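Local coordinates for adherence and virulence protein A (Streptococcus pneumoniae, PDB 6PON), which probably mediates adherence of the pneumococcus to host tissue by binding fibronectin, at residues Leu131-Lys134 / Ser135-Lys138. Sequence-based numbering, arbitrary orientation.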
loop_
_atom_site.group_PDB
_atom_site.type_symbol
_atom_site.label_atom_id
_atom_site.label_comp_id
_atom_site.label_asym_id
_atom_site.label_seq_id
_atom_site.Cartn_x
_atom_site.Cartn_y
_atom_site.Cartn_z
ATOM N N LEU B 131 -2.416 29.066 33.054
ATOM C CA LEU B 131 -3.604 28.713 33.816
ATOM C C LEU B 131 -4.709 29.685 33.416
ATOM O O LEU B 131 -4.511 30.901 33.429
ATOM C CB LEU B 131 -3.341 28.782 35.324
ATOM C CG LEU B 131 -4.506 28.283 36.190
ATOM C CD1 LEU B 131 -4.684 26.743 36.119
ATOM C CD2 LEU B 131 -4.374 28.764 37.619
ATOM N N VAL B 132 -5.850 29.156 33.014
ATOM C CA VAL B 132 -6.907 29.974 32.447
ATOM C C VAL B 132 -8.173 29.698 33.228
ATOM O O VAL B 132 -8.511 28.533 33.465
ATOM C CB VAL B 132 -7.112 29.679 30.951
ATOM C CG1 VAL B 132 -8.301 30.448 30.420
ATOM C CG2 VAL B 132 -5.866 30.029 30.191
ATOM N N ASP B 133 -8.867 30.760 33.641
ATOM C CA ASP B 133 -10.122 30.547 34.344
ATOM C C ASP B 133 -11.190 30.085 33.374
ATOM O O ASP B 133 -11.366 30.676 32.312
ATOM C CB ASP B 133 -10.606 31.797 35.050
ATOM C CG ASP B 133 -11.922 31.554 35.732
ATOM O OD1 ASP B 133 -12.965 31.711 35.078
ATOM O OD2 ASP B 133 -11.905 31.138 36.903
ATOM N N LYS B 134 -11.944 29.066 33.781
ATOM C CA LYS B 134 -12.797 28.336 32.850
ATOM C C LYS B 134 -14.020 29.148 32.422
ATOM O O LYS B 134 -14.470 29.028 31.272
ATOM C CB LYS B 134 -13.216 27.012 33.490
ATOM C CG LYS B 134 -14.160 26.171 32.666
ATOM C CD LYS B 134 -13.411 25.292 31.699
ATOM C CE LYS B 134 -14.345 24.325 30.994
ATOM N NZ LYS B 134 -13.617 23.606 29.926
ATOM N N SER B 135 -14.571 29.976 33.319
ATOM C CA SER B 135 -15.755 30.759 32.974
ATOM C C SER B 135 -15.379 32.027 32.214
ATOM O O SER B 135 -15.850 32.255 31.094
ATOM C CB SER B 135 -16.553 31.099 34.233
ATOM O OG SER B 135 -15.689 31.423 35.303
ATOM N N SER B 136 -14.507 32.855 32.797
ATOM C CA SER B 136 -14.118 34.104 32.149
ATOM C C SER B 136 -13.215 33.894 30.933
ATOM O O SER B 136 -13.161 34.777 30.073
ATOM C CB SER B 136 -13.419 35.014 33.159
ATOM O OG SER B 136 -12.231 34.406 33.639
ATOM N N HIS B 137 -12.501 32.767 30.853
ATOM C CA HIS B 137 -11.522 32.493 29.794
ATOM C C HIS B 137 -10.359 33.496 29.804
ATOM O O HIS B 137 -9.704 33.735 28.778
ATOM C CB HIS B 137 -12.196 32.426 28.424
ATOM C CG HIS B 137 -13.211 31.331 28.322
ATOM N ND1 HIS B 137 -12.866 29.995 28.332
ATOM C CD2 HIS B 137 -14.565 31.369 28.238
ATOM C CE1 HIS B 137 -13.961 29.258 28.246
ATOM N NE2 HIS B 137 -15.005 30.067 28.190
ATOM N N LYS B 138 -10.074 34.060 30.974
ATOM C CA LYS B 138 -8.946 34.957 31.168
ATOM C C LYS B 138 -7.760 34.184 31.727
ATOM O O LYS B 138 -7.930 33.254 32.525
ATOM C CB LYS B 138 -9.324 36.109 32.112
ATOM C CG LYS B 138 -10.349 37.078 31.514
ATOM C CD LYS B 138 -10.649 38.279 32.418
ATOM C CE LYS B 138 -11.550 39.277 31.669
ATOM N NZ LYS B 138 -11.831 40.553 32.400
#
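Asp-133, the last residue of strand 128-133, shows how one carboxylate oxygen can organise a tight chain reversal. Its OD1 takes the hydroxyl of Ser-135 on the syn lone pair, with Ser-135 OG 2.7 Å from Asp-133 OD1. The amide of Ser-136 arrives almost in line with the C-O bond, its N 3.0 Å from Asp-133 OD1. A third donor, Ser-136 OG, comes down from above the carboxylate plane, tilted 40° out of it, at 3.1 Å from Asp-133 OD1. The amide of Ser-135 adds a weak, bent bond to the same atom. With CG anti to the backbone N and beside the carbonyl carbon (chi1 178°), the carboxylate follows the chain into the turn, where OD1 meets the Ser-135 and Ser-136 donors. So many donors round one oxygen would be expected to stabilise its negative charge.

With the Asp-133 carbonyl accepting from the amide of His-137 (O to N 2.8 Å), the pattern is an Asx motif, here set in a β-hairpin: residues 134-138 link strand 128-133 to strand 139-142, an outermost strand of a five-stranded antiparallel sheet. Three right-handed helical residues are followed by His-137 in the left-handed region, and the Asp-133 N-H then donates a hydrogen bond to Lys-138 O (N to O 2.9 Å), closing the turn at its base.

Lys-134 joins the turn chiefly through its backbone. Its carbonyl oxygen sits over one face of the His-137 imidazole, 3.1 Å above the plane and displaced toward the rim, nearest to CE1. Its side chain touches Gln-115 and Thr-117 of strand 113-121. Val-132 CG1 touches Lys-138 O at 3.5 Å, and the Val-132 side chain also packs on Ile-119 and Ile-139 of the neighbouring strands.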